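PDB 3FAW: reticulocyte binding protein from Streptococcus agalactiae COH1, which probably hydrolyses alpha-1,6 glucosidic branch linkages in pullulan, glycogen and related glucans as a secreted, cell-wall-anchored streptococcal pullulanase. Local coordinates for residues W122-L135 and L427-V439. Sequence-based numbering, arbitrary orientation.
Sequences WEFKDQLYAYSGNL and LGTTHAMSRRVLV
Trp122 and His431 lie ring on ring: the imidazole stacks face-to-face on the five-membered ring of the indole, centroids 3.6 Å apart and planes 21° from parallel. A chi1 of 71° tucks the indole in over its own backbone, flanked by N and C, and the carboxylate carbon of Glu123 sits over the rim of the opposite face. His431 ND1 and NE2 are hydrogen-bonded to Tyr408 O and Asp494 OD2, which holds the imidazole in one rotation. One turn along, Asp126 receives the backbone N-H of Ala432 on OD2 (3.2 Å, 163°), from the syn side but tilted out of the carboxylate plane, while OD1 turns to Tyr408 OH. The start of helix 432-449 would probably stabilise the negative charge of Asp126. The contact illustrates how a multidomain amylase-family enzyme joins its modules: helix 122-129 and the loop after it link two N-terminal beta domains, the second of CBM48 type, and lean on a helix of the catalytic TIM barrel. The looser side is the rim, where Ala130 touches lightly and Ser132 turns its side chain away, exposed to solvent. Close packing resumes at Arg436, whose chain turns near its end to bring NH1 and NH2 end-on to Gly133 O, each at 3.0 Å; NH1 also reaches Tyr131 O from above its carbonyl plane. Leu135 CD1 lies over one guanidinium face, 3.4 Å from Arg436 NH1, with Ser132 O over the opposite face; Arg436 NE forms a salt bridge with Asp440 OD2.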
loop_
_atom_site.group_PDB
_atom_site.type_symbol
_atom_site.label_atom_id
_atom_site.label_comp_id
_atom_site.label_asym_id
_atom_site.label_seq_id
_atom_site.Cartn_x
_atom_site.Cartn_y
_atom_site.Cartn_z
ATOM N N TRP A 122 23.018 15.531 3.936
ATOM C CA TRP A 122 22.687 14.420 3.039
ATOM C C TRP A 122 23.000 14.742 1.569
ATOM O O TRP A 122 23.423 13.855 0.827
ATOM C CB TRP A 122 21.237 13.931 3.228
ATOM C CG TRP A 122 20.147 14.859 2.747
ATOM C CD1 TRP A 122 19.424 15.735 3.509
ATOM C CD2 TRP A 122 19.632 14.970 1.414
ATOM N NE1 TRP A 122 18.508 16.396 2.728
ATOM C CE2 TRP A 122 18.611 15.944 1.440
ATOM C CE3 TRP A 122 19.938 14.344 0.198
ATOM C CZ2 TRP A 122 17.891 16.309 0.295
ATOM C CZ3 TRP A 122 19.223 14.710 -0.941
ATOM C CH2 TRP A 122 18.212 15.686 -0.881
ATOM N N GLU A 123 22.811 15.997 1.159
ATOM C CA GLU A 123 23.179 16.432 -0.197
ATOM C C GLU A 123 24.681 16.273 -0.453
ATOM O O GLU A 123 25.093 15.852 -1.536
ATOM C CB GLU A 123 22.791 17.902 -0.453
ATOM C CG GLU A 123 21.289 18.190 -0.452
ATOM C CD GLU A 123 20.759 18.630 0.904
ATOM O OE1 GLU A 123 21.392 18.318 1.939
ATOM O OE2 GLU A 123 19.701 19.287 0.931
ATOM N N PHE A 124 25.487 16.632 0.544
ATOM C CA PHE A 124 26.944 16.492 0.470
ATOM C C PHE A 124 27.362 15.017 0.543
ATOM O O PHE A 124 28.311 14.608 -0.132
ATOM C CB PHE A 124 27.610 17.301 1.593
ATOM C CG PHE A 124 29.122 17.386 1.492
ATOM C CD1 PHE A 124 29.737 17.775 0.311
ATOM C CD2 PHE A 124 29.919 17.109 2.598
ATOM C CE1 PHE A 124 31.127 17.866 0.223
ATOM C CE2 PHE A 124 31.305 17.199 2.520
ATOM C CZ PHE A 124 31.910 17.577 1.329
ATOM N N LYS A 125 26.654 14.227 1.356
ATOM C CA LYS A 125 26.875 12.774 1.415
ATOM C C LYS A 125 26.600 12.110 0.058
ATOM O O LYS A 125 27.316 11.194 -0.338
ATOM C CB LYS A 125 26.010 12.121 2.503
ATOM C CG LYS A 125 26.478 12.396 3.927
ATOM C CD LYS A 125 25.765 11.521 4.949
ATOM C CE LYS A 125 26.385 11.694 6.335
ATOM N NZ LYS A 125 25.666 10.964 7.410
ATOM N N ASP A 126 25.563 12.570 -0.643
ATOM C CA ASP A 126 25.295 12.110 -2.017
ATOM C C ASP A 126 26.405 12.552 -2.971
ATOM O O ASP A 126 26.848 11.771 -3.815
ATOM C CB ASP A 126 23.957 12.647 -2.541
ATOM C CG ASP A 126 22.751 11.928 -1.960
ATOM O OD1 ASP A 126 22.908 10.858 -1.334
ATOM O OD2 ASP A 126 21.627 12.442 -2.153
ATOM N N GLN A 127 26.843 13.804 -2.850
ATOM C CA GLN A 127 27.939 14.314 -3.686
ATOM C C GLN A 127 29.178 13.430 -3.555
ATOM O O GLN A 127 29.810 13.099 -4.557
ATOM C CB GLN A 127 28.288 15.767 -3.334
ATOM C CG GLN A 127 29.397 16.382 -4.217
ATOM C CD GLN A 127 29.652 17.863 -3.942
ATOM O OE1 GLN A 127 28.744 18.607 -3.573
ATOM N NE2 GLN A 127 30.898 18.293 -4.136
ATOM N N LEU A 128 29.505 13.037 -2.325
ATOM C CA LEU A 128 30.717 12.258 -2.049
ATOM C C LEU A 128 30.547 10.757 -2.236
ATOM O O LEU A 128 31.464 10.089 -2.730
ATOM C CB LEU A 128 31.209 12.507 -0.620
ATOM C CG LEU A 128 31.627 13.927 -0.221
ATOM C CD1 LEU A 128 32.186 13.900 1.205
ATOM C CD2 LEU A 128 32.647 14.511 -1.189
ATOM N N TYR A 129 29.393 10.223 -1.828
ATOM C CA TYR A 129 29.238 8.773 -1.654
ATOM C C TYR A 129 28.136 8.103 -2.475
ATOM O O TYR A 129 28.048 6.877 -2.468
ATOM C CB TYR A 129 29.019 8.446 -0.174
ATOM C CG TYR A 129 29.966 9.170 0.756
ATOM C CD1 TYR A 129 31.342 9.069 0.595
ATOM C CD2 TYR A 129 29.484 9.953 1.803
ATOM C CE1 TYR A 129 32.217 9.736 1.442
ATOM C CE2 TYR A 129 30.346 10.618 2.655
ATOM C CZ TYR A 129 31.712 10.507 2.470
ATOM O OH TYR A 129 32.576 11.166 3.310
ATOM N N ALA A 130 27.306 8.875 -3.178
ATOM C CA ALA A 130 26.251 8.289 -4.007
ATOM C C ALA A 130 26.851 7.199 -4.895
ATOM O O ALA A 130 27.837 7.433 -5.591
ATOM C CB ALA A 130 25.562 9.353 -4.851
ATOM N N TYR A 131 26.259 6.008 -4.840
ATOM C CA TYR A 131 26.824 4.816 -5.462
ATOM C C TYR A 131 25.801 4.194 -6.396
ATOM O O TYR A 131 24.618 4.139 -6.068
ATOM C CB TYR A 131 27.227 3.824 -4.369
ATOM C CG TYR A 131 27.938 2.576 -4.847
ATOM C CD1 TYR A 131 29.192 2.649 -5.445
ATOM C CD2 TYR A 131 27.372 1.316 -4.663
ATOM C CE1 TYR A 131 29.854 1.498 -5.868
ATOM C CE2 TYR A 131 28.022 0.160 -5.079
ATOM C CZ TYR A 131 29.261 0.257 -5.681
ATOM O OH TYR A 131 29.903 -0.885 -6.093
ATOM N N SER A 132 26.263 3.735 -7.557
ATOM C CA SER A 132 25.391 3.128 -8.567
ATOM C C SER A 132 25.667 1.635 -8.809
ATOM O O SER A 132 24.997 1.013 -9.628
ATOM C CB SER A 132 25.521 3.895 -9.889
ATOM O OG SER A 132 25.169 5.258 -9.725
ATOM N N GLY A 133 26.632 1.059 -8.096
ATOM C CA GLY A 133 26.989 -0.350 -8.286
ATOM C C GLY A 133 26.070 -1.310 -7.548
ATOM O O GLY A 133 25.097 -0.898 -6.926
ATOM N N ASN A 134 26.387 -2.600 -7.613
ATOM C CA ASN A 134 25.572 -3.623 -6.968
ATOM C C ASN A 134 25.666 -3.553 -5.444
ATOM O O ASN A 134 26.741 -3.345 -4.886
ATOM C CB ASN A 134 25.977 -5.024 -7.449
ATOM C CG ASN A 134 25.008 -6.105 -6.995
ATOM O OD1 ASN A 134 25.406 -7.091 -6.374
ATOM N ND2 ASN A 134 23.728 -5.922 -7.301
ATOM N N LEU A 135 24.523 -3.715 -4.785
ATOM C CA LEU A 135 24.463 -3.799 -3.330
ATOM C C LEU A 135 23.797 -5.107 -2.914
ATOM O O LEU A 135 22.918 -5.621 -3.610
ATOM C CB LEU A 135 23.716 -2.597 -2.755
ATOM C CG LEU A 135 24.454 -1.267 -2.935
ATOM C CD1 LEU A 135 23.533 -0.077 -2.670
ATOM C CD2 LEU A 135 25.693 -1.222 -2.041
ATOM N N LEU A 427 11.407 7.005 5.642
ATOM C CA LEU A 427 12.384 6.863 4.560
ATOM C C LEU A 427 12.366 8.092 3.642
ATOM O O LEU A 427 11.345 8.401 3.028
ATOM C CB LEU A 427 12.108 5.583 3.762
ATOM C CG LEU A 427 13.178 5.092 2.782
ATOM C CD1 LEU A 427 14.469 4.711 3.500
ATOM C CD2 LEU A 427 12.646 3.909 1.969
ATOM N N GLY A 428 13.499 8.790 3.567
ATOM C CA GLY A 428 13.609 10.045 2.817
ATOM C C GLY A 428 13.971 9.809 1.367
ATOM O O GLY A 428 15.141 9.892 0.992
ATOM N N THR A 429 12.962 9.531 0.543
ATOM C CA THR A 429 13.201 9.030 -0.816
ATOM C C THR A 429 13.659 10.089 -1.824
ATOM O O THR A 429 13.797 9.786 -3.003
ATOM C CB THR A 429 11.965 8.275 -1.367
ATOM O OG1 THR A 429 10.808 9.115 -1.284
ATOM C CG2 THR A 429 11.735 6.979 -0.576
ATOM N N THR A 430 13.893 11.320 -1.363
ATOM C CA THR A 430 14.608 12.323 -2.152
ATOM C C THR A 430 16.129 12.126 -2.042
ATOM O O THR A 430 16.885 12.623 -2.872
ATOM C CB THR A 430 14.247 13.764 -1.713
ATOM O OG1 THR A 430 14.511 13.932 -0.314
ATOM C CG2 THR A 430 12.779 14.053 -1.982
ATOM N N HIS A 431 16.562 11.393 -1.015
ATOM C CA HIS A 431 17.980 11.112 -0.786
ATOM C C HIS A 431 18.384 9.929 -1.667
ATOM O O HIS A 431 17.666 8.939 -1.741
ATOM C CB HIS A 431 18.253 10.820 0.700
ATOM C CG HIS A 431 17.662 11.836 1.638
ATOM N ND1 HIS A 431 17.697 11.694 3.010
ATOM C CD2 HIS A 431 17.006 12.998 1.400
ATOM C CE1 HIS A 431 17.097 12.727 3.575
ATOM N NE2 HIS A 431 16.673 13.536 2.621
ATOM N N ALA A 432 19.533 10.046 -2.329
ATOM C CA ALA A 432 19.909 9.147 -3.431
ATOM C C ALA A 432 19.873 7.648 -3.108
ATOM O O ALA A 432 19.303 6.858 -3.874
ATOM C CB ALA A 432 21.292 9.530 -3.976
ATOM N N MET A 433 20.488 7.242 -1.999
ATOM C CA MET A 433 20.556 5.820 -1.655
ATOM C C MET A 433 19.239 5.324 -1.047
ATOM O O MET A 433 18.936 4.134 -1.107
ATOM C CB MET A 433 21.733 5.538 -0.721
ATOM C CG MET A 433 23.090 6.001 -1.248
ATOM S SD MET A 433 23.536 5.345 -2.869
ATOM C CE MET A 433 22.884 6.608 -3.956
ATOM N N SER A 434 18.459 6.241 -0.476
ATOM C CA SER A 434 17.100 5.932 -0.019
ATOM C C SER A 434 16.170 5.763 -1.222
ATOM O O SER A 434 15.312 4.878 -1.236
ATOM C CB SER A 434 16.564 7.040 0.885
ATOM O OG SER A 434 17.323 7.145 2.079
ATOM N N ARG A 435 16.332 6.625 -2.225
ATOM C CA ARG A 435 15.617 6.468 -3.488
ATOM C C ARG A 435 15.992 5.148 -4.167
ATOM O O ARG A 435 15.127 4.467 -4.711
ATOM C CB ARG A 435 15.887 7.646 -4.425
ATOM C CG ARG A 435 15.037 7.621 -5.690
ATOM C CD ARG A 435 15.234 8.883 -6.507
ATOM N NE ARG A 435 14.584 10.042 -5.898
ATOM C CZ ARG A 435 14.614 11.272 -6.406
ATOM N NH1 ARG A 435 15.266 11.527 -7.536
ATOM N NH2 ARG A 435 13.988 12.257 -5.775
ATOM N N ARG A 436 17.273 4.784 -4.121
ATOM C CA ARG A 436 17.726 3.490 -4.652
ATOM C C ARG A 436 17.012 2.299 -4.009
ATOM O O ARG A 436 16.615 1.360 -4.707
ATOM C CB ARG A 436 19.240 3.316 -4.480
ATOM C CG ARG A 436 20.080 3.914 -5.602
ATOM C CD ARG A 436 21.452 3.256 -5.665
ATOM N NE ARG A 436 21.359 1.842 -6.037
ATOM C CZ ARG A 436 22.381 0.988 -6.049
ATOM N NH1 ARG A 436 23.601 1.381 -5.712
ATOM N NH2 ARG A 436 22.180 -0.273 -6.412
ATOM N N VAL A 437 16.845 2.338 -2.688
ATOM C CA VAL A 437 16.171 1.256 -1.967
ATOM C C VAL A 437 14.756 1.022 -2.506
ATOM O O VAL A 437 14.364 -0.116 -2.761
ATOM C CB VAL A 437 16.093 1.535 -0.446
ATOM C CG1 VAL A 437 15.151 0.545 0.232
ATOM C CG2 VAL A 437 17.482 1.485 0.181
ATOM N N LEU A 438 14.008 2.108 -2.683
ATOM C CA LEU A 438 12.650 2.047 -3.226
ATOM C C LEU A 438 12.644 1.537 -4.668
ATOM O O LEU A 438 11.950 0.570 -4.989
ATOM C CB LEU A 438 11.985 3.429 -3.149
ATOM C CG LEU A 438 10.527 3.556 -3.611
ATOM C CD1 LEU A 438 9.848 4.751 -2.945
ATOM C CD2 LEU A 438 10.422 3.671 -5.136
ATOM N N VAL A 439 13.428 2.188 -5.522
ATOM C CA VAL A 439 13.461 1.878 -6.955
ATOM C C VAL A 439 14.070 0.498 -7.249
ATOM O O VAL A 439 13.540 -0.247 -8.077
ATOM C CB VAL A 439 14.196 2.990 -7.752
ATOM C CG1 VAL A 439 14.330 2.622 -9.220
ATOM C CG2 VAL A 439 13.459 4.315 -7.610
#